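Local coordinates for alpha-L-rhamnosidase (Aspergillus terreus, PDB 6GSZ), which probably hydrolyses terminal non-reducing alpha-L-rhamnose residues from alpha-L-rhamnosides, as expected of an alpha-L-rhamnosidase, and binds calcium, at residues L340-K345 / D404-D409; V421-M426 / F483-A488; T575-D580 / N597-S602. One frame throughout, in Å; residues are numbered along the deposited sequence.

The three contacts follow one another along the chain, each closing before the next opens, and none touches another. Interaction 1 lies within the concanavalin-like domain, where strand 339-344 meets the loop that follows strand 400-404. Interaction 2, its centre about 32 Å away, starts from the neighbouring strand 417-424 of the same sheet and reaches the end of helix 471-484 in the six-hairpin glycosidase domain. Interaction 3 lies wholly within that helical domain, about 32 Å between centres from interaction 2 and 51 Å from interaction 1. Read in order, they pass from a beta domain, across a domain junction, to a loop that lines the glucose-occupied pocket.

Interaction 1: L340-K345 / D404-D409; sequences LRIRVK and DGWPAD
V344 and W406 illustrate how a strand side chain and an indole can slide past each other in opposite directions. With CG2 anti to the backbone N, V344 lays this methyl over one face of the six-membered ring, 4.0 Å from V344 CG2 to the W406 centroid and 21° off the ring normal, a CH-pi contact. I342 instead meets the same ring at its edge, its CG2 lying 4.2 Å from W406 CZ3. W406 NE1 hydrogen-bonds to the backbone O of T410. P407 crosses V344 at about a right angle. Its CG comes to 3.5 Å from V344 CG2, tighter than usual for two carbons, while its CD sits over the indole face that V344 also occupies. Next to V344, the carbonyl of K345 faces carbon: K345 O is 3.3 Å from P407 CG and 3.4 Å from D409 CB. K345 NZ and D409 OD1, though oppositely charged, stand 6.6 Å apart. The loop is thus held against strand 339-344 of the concanavalin-like domain chiefly by apolar surfaces, with polar ties such as T410 OG1 to K345 N coming from just beyond it.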
# COMPACT_ATOMS: atom_id res chain seq x y z
N LEU A 340 4.24 4.83 19.80
CA LEU A 340 3.48 5.08 21.04
C LEU A 340 3.10 6.55 21.20
O LEU A 340 3.76 7.43 20.68
CB LEU A 340 4.34 4.70 22.25
CG LEU A 340 4.75 3.24 22.33
CD1 LEU A 340 5.65 3.03 23.53
CD2 LEU A 340 3.52 2.33 22.36
N ARG A 341 2.02 6.77 21.93
CA ARG A 341 1.67 8.08 22.50
C ARG A 341 1.66 7.91 24.02
O ARG A 341 1.03 6.97 24.53
CB ARG A 341 0.28 8.54 22.04
CG ARG A 341 -0.15 9.88 22.65
CD ARG A 341 -1.57 10.30 22.33
NE ARG A 341 -2.53 9.52 23.09
CZ ARG A 341 -3.83 9.39 22.80
NH1 ARG A 341 -4.63 8.68 23.58
NH2 ARG A 341 -4.33 9.97 21.72
N ILE A 342 2.39 8.78 24.72
CA ILE A 342 2.50 8.69 26.17
C ILE A 342 1.95 9.98 26.77
O ILE A 342 1.98 11.03 26.12
CB ILE A 342 3.96 8.43 26.63
CG1 ILE A 342 4.90 9.61 26.37
CG2 ILE A 342 4.45 7.11 26.05
CD1 ILE A 342 6.35 9.38 26.77
N ARG A 343 1.40 9.84 27.99
CA ARG A 343 0.97 10.94 28.79
C ARG A 343 1.50 10.68 30.20
O ARG A 343 1.05 9.74 30.85
CB ARG A 343 -0.56 11.04 28.76
CG ARG A 343 -1.11 11.40 27.39
CD ARG A 343 -2.59 11.16 27.15
NE ARG A 343 -3.03 11.70 25.86
CZ ARG A 343 -4.31 11.73 25.47
NH1 ARG A 343 -5.22 11.08 26.17
NH2 ARG A 343 -4.66 12.42 24.39
N VAL A 344 2.48 11.48 30.62
CA VAL A 344 3.29 11.07 31.74
C VAL A 344 3.86 12.30 32.44
O VAL A 344 4.20 13.27 31.79
CB VAL A 344 4.41 10.13 31.25
CG1 VAL A 344 5.33 10.82 30.23
CG2 VAL A 344 5.22 9.56 32.41
N LYS A 345 4.00 12.20 33.76
CA LYS A 345 4.70 13.18 34.58
C LYS A 345 5.84 12.47 35.32
O LYS A 345 5.69 11.37 35.82
CB LYS A 345 3.76 13.84 35.61
CG LYS A 345 4.49 14.73 36.61
CD LYS A 345 3.61 15.70 37.34
CE LYS A 345 4.44 16.77 38.03
NZ LYS A 345 3.69 17.47 39.09
N ASP A 404 11.87 1.00 30.23
CA ASP A 404 12.80 1.24 31.35
C ASP A 404 12.74 2.71 31.73
O ASP A 404 12.69 3.59 30.87
CB ASP A 404 14.22 0.80 30.99
CG ASP A 404 14.38 -0.71 30.98
OD1 ASP A 404 14.54 -1.31 32.09
OD2 ASP A 404 14.28 -1.29 29.91
N GLY A 405 12.82 2.98 33.04
CA GLY A 405 12.86 4.35 33.52
C GLY A 405 11.50 5.01 33.64
O GLY A 405 11.42 6.23 33.84
N TRP A 406 10.40 4.26 33.47
CA TRP A 406 9.07 4.84 33.62
C TRP A 406 8.91 5.37 35.04
O TRP A 406 9.25 4.69 36.00
CB TRP A 406 7.97 3.83 33.26
CG TRP A 406 6.60 4.43 33.29
CD1 TRP A 406 5.79 4.59 34.38
CD2 TRP A 406 5.91 5.03 32.18
NE1 TRP A 406 4.63 5.21 34.02
CE2 TRP A 406 4.68 5.50 32.67
CE3 TRP A 406 6.21 5.20 30.82
CZ2 TRP A 406 3.74 6.12 31.85
CZ3 TRP A 406 5.28 5.82 30.01
CH2 TRP A 406 4.07 6.29 30.52
N PRO A 407 8.42 6.62 35.22
CA PRO A 407 8.39 7.23 36.54
C PRO A 407 7.29 6.67 37.45
O PRO A 407 6.16 6.40 37.02
CB PRO A 407 8.18 8.73 36.26
CG PRO A 407 7.48 8.77 34.92
CD PRO A 407 7.94 7.54 34.17
N ALA A 408 7.66 6.50 38.71
CA ALA A 408 6.74 6.11 39.77
C ALA A 408 5.55 7.08 39.87
O ALA A 408 4.45 6.68 40.24
CB ALA A 408 7.52 6.03 41.06
N ASP A 409 5.78 8.36 39.51
CA ASP A 409 4.75 9.42 39.62
C ASP A 409 3.51 9.11 38.77
O ASP A 409 2.43 9.60 39.10
CB ASP A 409 5.29 10.79 39.17
CG ASP A 409 6.61 11.21 39.83
OD1 ASP A 409 6.49 11.82 41.00
OD2 ASP A 409 7.71 10.81 39.31

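Interaction 2: V421-M426 / F483-A488; sequences VVHSDM and FIYDTA. With CA (calcium ion), chain K; ACT (acetate ion), chain B.
Where strand 417-424 of the concanavalin-like domain gives way to the six-hairpin glycosidase domain, M426 meets Y485: the chain leaving the strand reaches the turn that ends helix 471-484 and leads into helix 488-503. The two side chains cross at about a right angle. M426 CB lies 3.8 Å from Y485 CD1, and the carbonyl M426 O approaches the edge of the phenol near its plane, 3.4 Å from the same CD1. The thioether chain bends at chi3 (-64°), which carries CE back to Y485 CB and CG, while SD rests 3.9 Å from T487 CG2. Further out, Y485 OH comes obliquely toward H423 CE1, but its hydrogen bond is with NE of R451 on helix 437-453. The H423 imidazole is gripped at both nitrogens: ND1 donates to S424 O, which lies close to the ring plane, and NE2 donates almost straight (175°) to an acetate oxygen, 2.8 Å from H423 NE2 to ACT O. The acetate probably came from the crystallisation liquor.

D486 divides its carboxylate between two tasks. OD2 binds the calcium ion at 2.3 Å from D486 OD2, and three waters and three further atoms from outside the two segments complete its shell. OD1 accepts from A488 N at 3.2 Å between D486 OD1 and A488 N, a capping bond, and takes a weak bond from a calcium-bound water. The turn joins two consecutive helices, 471-484 and 488-503, and D486 caps the second, a helix-to-helix connection typical of the (alpha/alpha)6 barrel of six-hairpin glycosidases.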
# COMPACT_ATOMS: atom_id res chain seq x y z
N VAL A 421 -1.56 3.54 15.26
CA VAL A 421 -1.47 2.77 14.03
C VAL A 421 -1.33 3.74 12.86
O VAL A 421 -2.18 4.60 12.71
CB VAL A 421 -2.69 1.85 13.84
CG1 VAL A 421 -2.52 1.05 12.54
CG2 VAL A 421 -2.88 0.93 15.06
N VAL A 422 -0.21 3.61 12.10
CA VAL A 422 0.17 4.59 11.10
C VAL A 422 0.36 3.85 9.77
O VAL A 422 1.10 2.88 9.72
CB VAL A 422 1.45 5.31 11.55
CG1 VAL A 422 1.94 6.29 10.49
CG2 VAL A 422 1.31 6.01 12.89
N HIS A 423 -0.27 4.38 8.70
CA HIS A 423 -0.06 3.85 7.36
C HIS A 423 -0.69 4.79 6.34
O HIS A 423 -1.41 5.75 6.70
CB HIS A 423 -0.61 2.41 7.17
CG HIS A 423 -2.06 2.20 7.46
ND1 HIS A 423 -3.05 2.50 6.53
CD2 HIS A 423 -2.69 1.70 8.55
CE1 HIS A 423 -4.25 2.18 7.05
NE2 HIS A 423 -4.07 1.64 8.28
N SER A 424 -0.46 4.47 5.05
CA SER A 424 -1.12 5.21 3.98
C SER A 424 -2.63 5.04 4.10
O SER A 424 -3.14 3.91 4.16
CB SER A 424 -0.61 4.73 2.63
OG SER A 424 0.75 5.11 2.45
N ASP A 425 -3.35 6.17 4.11
CA ASP A 425 -4.76 6.18 4.56
C ASP A 425 -5.72 5.95 3.39
O ASP A 425 -6.46 6.81 3.00
CB ASP A 425 -5.07 7.47 5.33
CG ASP A 425 -6.39 7.47 6.09
OD1 ASP A 425 -7.00 6.40 6.24
OD2 ASP A 425 -6.81 8.57 6.45
N MET A 426 -5.63 4.74 2.84
CA MET A 426 -6.45 4.32 1.72
C MET A 426 -7.88 4.02 2.21
O MET A 426 -8.11 3.64 3.33
CB MET A 426 -5.84 3.05 1.11
CG MET A 426 -4.45 3.28 0.49
SD MET A 426 -3.66 1.72 0.04
CE MET A 426 -3.48 0.96 1.65
N PHE A 483 -8.21 -5.71 -3.41
CA PHE A 483 -9.54 -6.00 -2.93
C PHE A 483 -9.75 -5.39 -1.53
O PHE A 483 -10.83 -4.86 -1.20
CB PHE A 483 -9.71 -7.52 -2.86
CG PHE A 483 -11.09 -8.00 -2.47
CD1 PHE A 483 -11.46 -8.15 -1.15
CD2 PHE A 483 -12.01 -8.37 -3.45
CE1 PHE A 483 -12.71 -8.64 -0.80
CE2 PHE A 483 -13.25 -8.92 -3.10
CZ PHE A 483 -13.60 -9.04 -1.77
N ILE A 484 -8.72 -5.46 -0.68
CA ILE A 484 -8.90 -5.03 0.73
C ILE A 484 -9.01 -3.50 0.85
O ILE A 484 -9.84 -3.02 1.61
CB ILE A 484 -7.80 -5.61 1.62
CG1 ILE A 484 -7.76 -7.14 1.54
CG2 ILE A 484 -7.94 -5.11 3.06
CD1 ILE A 484 -6.69 -7.76 2.36
N TYR A 485 -8.17 -2.79 0.08
CA TYR A 485 -8.18 -1.33 0.08
C TYR A 485 -8.12 -0.82 -1.35
O TYR A 485 -7.63 -1.51 -2.24
CB TYR A 485 -6.96 -0.76 0.82
CG TYR A 485 -6.99 -0.77 2.33
CD1 TYR A 485 -7.58 0.28 3.04
CD2 TYR A 485 -6.45 -1.81 3.08
CE1 TYR A 485 -7.60 0.29 4.43
CE2 TYR A 485 -6.47 -1.80 4.46
CZ TYR A 485 -7.06 -0.75 5.14
OH TYR A 485 -7.09 -0.73 6.52
N ASP A 486 -8.59 0.42 -1.56
CA ASP A 486 -8.44 1.12 -2.82
C ASP A 486 -6.99 1.63 -2.93
O ASP A 486 -6.62 2.67 -2.37
CB ASP A 486 -9.47 2.23 -2.95
CG ASP A 486 -9.42 2.93 -4.30
OD1 ASP A 486 -8.37 2.88 -4.99
OD2 ASP A 486 -10.52 3.44 -4.70
N THR A 487 -6.17 0.80 -3.59
CA THR A 487 -4.75 1.04 -3.75
C THR A 487 -4.38 1.80 -5.02
O THR A 487 -3.19 1.96 -5.30
CB THR A 487 -4.05 -0.31 -3.86
OG1 THR A 487 -4.70 -0.98 -4.93
CG2 THR A 487 -4.19 -1.14 -2.60
N ALA A 488 -5.39 2.25 -5.80
CA ALA A 488 -5.10 2.72 -7.14
C ALA A 488 -4.11 3.90 -7.15
O ALA A 488 -3.12 3.86 -7.92
CB ALA A 488 -6.39 3.04 -7.86
CA CA K . -11.76 4.39 -6.34
C ACT B . -6.85 0.73 10.96
O ACT B . -6.06 0.77 9.97
OXT ACT B . -6.59 0.21 12.11
CH3 ACT B . -8.23 1.32 10.76
O HOH W 1 -9.67 4.37 -7.17
O HOH W 2 -12.72 2.11 -6.22
O HOH W 3 -14.13 4.74 -6.04

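Interaction 3: T575-D580 / N597-S602; sequences TFQWAD and NKYLVS. With BGC (beta-D-glucopyranose), chain C; NAG (2-acetamido-2-deoxy-beta-D-glucopyranose), chain E.
Y599 and K598, in the first turn of helix 598-619, each donate to a backbone carbonyl of loop 575-580. The phenol hydroxyl reaches T575 O at 2.6 Å from Y599 OH, tilted 29° from the carbonyl plane. K598, extended beyond CG, brings its ammonium nearly along the C=O axis of Q577, with 3.0 Å between K598 NZ and Q577 O. Two waters support this grip: one joins K598 NZ to Q577 N, the other K598 NZ to Q577 O. Further along the loop A579 turns its methyl to the helix, A579 CB lying 3.8 Å from V601 CG1 and close to K598 CA. Q577 CG lies beside Y599 CE1, and the bend at chi2 (-68°) turns CD and the amide aside, its plane 82° from the phenol ring. Q577 OE1 lies 3.2 Å from S602 OG and accepts from S525 N, while Q577 NE2 donates to T575 OG1, which is also hydrogen-bonded to D572 O.

N597 is the N-cap of this helix: its OD1 accepts from both Y599 N and L600 N, the latter in plane on a lone pair. The helix belongs to the six-hairpin glycosidase domain, whose loop 575-580 contributes W578 to the glucose pocket. S602 OG donates to K598 O, which S602 N meets from the opposite face, and it also bonds to S525 OG.

Farther out, BGC O4 sits over one face of the W578 indole, 3.4 Å from W578 CE3, and F576 CE2 packs over the centre of the opposite face. D580 is held by T657 and the backbone amides of G695, A697 and G698.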
# COMPACT_ATOMS: atom_id res chain seq x y z
N THR A 575 22.13 -16.35 -15.16
CA THR A 575 21.67 -15.22 -14.38
C THR A 575 21.30 -15.60 -12.94
O THR A 575 20.74 -16.62 -12.65
CB THR A 575 20.43 -14.59 -15.02
OG1 THR A 575 19.42 -15.55 -15.30
CG2 THR A 575 20.77 -13.84 -16.29
N PHE A 576 21.64 -14.70 -12.01
CA PHE A 576 21.09 -14.74 -10.68
C PHE A 576 19.55 -14.72 -10.76
O PHE A 576 18.98 -13.89 -11.52
CB PHE A 576 21.61 -13.55 -9.86
CG PHE A 576 20.93 -13.46 -8.53
CD1 PHE A 576 21.25 -14.33 -7.51
CD2 PHE A 576 19.85 -12.62 -8.35
CE1 PHE A 576 20.57 -14.31 -6.31
CE2 PHE A 576 19.15 -12.61 -7.15
CZ PHE A 576 19.50 -13.46 -6.13
N GLN A 577 18.92 -15.51 -9.89
CA GLN A 577 17.48 -15.50 -9.78
C GLN A 577 17.04 -15.71 -8.32
O GLN A 577 17.63 -16.53 -7.59
CB GLN A 577 16.81 -16.56 -10.66
CG GLN A 577 17.05 -16.39 -12.15
CD GLN A 577 16.38 -15.17 -12.74
OE1 GLN A 577 15.42 -14.62 -12.17
NE2 GLN A 577 16.85 -14.79 -13.94
N TRP A 578 16.05 -14.92 -7.87
CA TRP A 578 15.33 -15.15 -6.62
C TRP A 578 14.42 -16.38 -6.72
O TRP A 578 14.40 -17.28 -5.83
CB TRP A 578 14.48 -13.93 -6.23
CG TRP A 578 15.23 -12.63 -6.11
CD1 TRP A 578 15.22 -11.57 -6.97
CD2 TRP A 578 16.15 -12.28 -5.05
NE1 TRP A 578 16.09 -10.60 -6.53
CE2 TRP A 578 16.62 -11.00 -5.35
CE3 TRP A 578 16.57 -12.92 -3.89
CZ2 TRP A 578 17.52 -10.33 -4.51
CZ3 TRP A 578 17.47 -12.27 -3.07
CH2 TRP A 578 17.92 -10.99 -3.38
N ALA A 579 13.66 -16.42 -7.83
CA ALA A 579 12.74 -17.54 -8.19
C ALA A 579 11.88 -17.91 -6.97
O ALA A 579 11.23 -17.03 -6.40
CB ALA A 579 13.50 -18.69 -8.79
N ASP A 580 11.74 -19.21 -6.65
CA ASP A 580 10.79 -19.62 -5.60
C ASP A 580 11.40 -19.44 -4.21
O ASP A 580 11.54 -20.40 -3.44
CB ASP A 580 10.25 -21.03 -5.83
CG ASP A 580 8.93 -21.28 -5.09
OD1 ASP A 580 8.15 -20.30 -4.85
OD2 ASP A 580 8.67 -22.47 -4.74
N ASN A 597 13.80 -25.78 -9.86
CA ASN A 597 14.86 -25.14 -10.64
C ASN A 597 14.51 -23.66 -10.89
O ASN A 597 13.39 -23.31 -11.30
CB ASN A 597 15.11 -25.90 -11.94
CG ASN A 597 16.19 -25.29 -12.79
OD1 ASN A 597 15.97 -24.29 -13.48
ND2 ASN A 597 17.38 -25.87 -12.68
N LYS A 598 15.50 -22.78 -10.66
CA LYS A 598 15.29 -21.34 -10.75
C LYS A 598 14.92 -20.90 -12.16
O LYS A 598 14.22 -19.89 -12.31
CB LYS A 598 16.55 -20.58 -10.27
CG LYS A 598 16.83 -20.71 -8.80
CD LYS A 598 18.11 -20.02 -8.40
CE LYS A 598 18.24 -19.95 -6.90
NZ LYS A 598 19.13 -18.86 -6.48
N TYR A 599 15.42 -21.61 -13.18
CA TYR A 599 15.18 -21.26 -14.58
C TYR A 599 13.83 -21.82 -15.06
O TYR A 599 13.20 -21.18 -15.92
CB TYR A 599 16.38 -21.65 -15.46
CG TYR A 599 17.63 -20.98 -14.95
CD1 TYR A 599 17.79 -19.60 -15.01
CD2 TYR A 599 18.59 -21.71 -14.30
CE1 TYR A 599 18.89 -18.97 -14.45
CE2 TYR A 599 19.71 -21.10 -13.75
CZ TYR A 599 19.84 -19.73 -13.81
OH TYR A 599 20.92 -19.13 -13.22
N LEU A 600 13.40 -22.96 -14.52
CA LEU A 600 12.03 -23.44 -14.82
C LEU A 600 11.05 -22.37 -14.32
O LEU A 600 10.15 -21.91 -15.05
CB LEU A 600 11.81 -24.77 -14.11
CG LEU A 600 10.48 -25.50 -14.35
CD1 LEU A 600 10.66 -26.95 -13.89
CD2 LEU A 600 9.34 -24.86 -13.56
N VAL A 601 11.29 -21.90 -13.08
CA VAL A 601 10.45 -20.86 -12.49
C VAL A 601 10.50 -19.58 -13.34
O VAL A 601 9.47 -18.97 -13.67
CB VAL A 601 10.82 -20.57 -11.02
CG1 VAL A 601 10.12 -19.35 -10.46
CG2 VAL A 601 10.52 -21.76 -10.14
N SER A 602 11.72 -19.15 -13.66
CA SER A 602 11.92 -17.91 -14.40
C SER A 602 11.26 -17.94 -15.78
O SER A 602 10.66 -16.96 -16.24
CB SER A 602 13.40 -17.59 -14.48
OG SER A 602 13.97 -17.30 -13.20
C2 BGC C . 11.82 -9.53 0.46
C3 BGC C . 12.19 -10.42 -0.69
C4 BGC C . 13.65 -10.44 -1.10
C5 BGC C . 14.38 -10.64 0.14
C6 BGC C . 15.84 -10.71 -0.28
C1 BGC C . 12.79 -9.73 1.61
O1 BGC C . 12.33 -8.98 2.72
O2 BGC C . 10.65 -10.00 1.09
O3 BGC C . 11.61 -9.93 -1.77
O4 BGC C . 14.04 -11.41 -2.10
O5 BGC C . 14.14 -9.63 1.18
O6 BGC C . 16.63 -10.76 0.91
C1 NAG E . 15.02 -30.07 -11.05
C2 NAG E . 16.06 -30.75 -10.21
C3 NAG E . 17.46 -30.59 -10.81
C4 NAG E . 17.53 -30.91 -12.30
C5 NAG E . 16.44 -30.10 -13.03
C6 NAG E . 16.40 -30.28 -14.55
C7 NAG E . 16.25 -28.82 -8.63
C8 NAG E . 16.19 -28.42 -7.20
N2 NAG E . 15.99 -30.15 -8.88
O3 NAG E . 18.32 -31.40 -10.07
O4 NAG E . 18.75 -30.35 -12.80
O5 NAG E . 15.18 -30.41 -12.44
O6 NAG E . 16.21 -31.67 -14.84
O7 NAG E . 16.52 -27.93 -9.45
O HOH W 4 20.61 -17.57 -8.48
O HOH W 5 18.15 -16.94 -4.87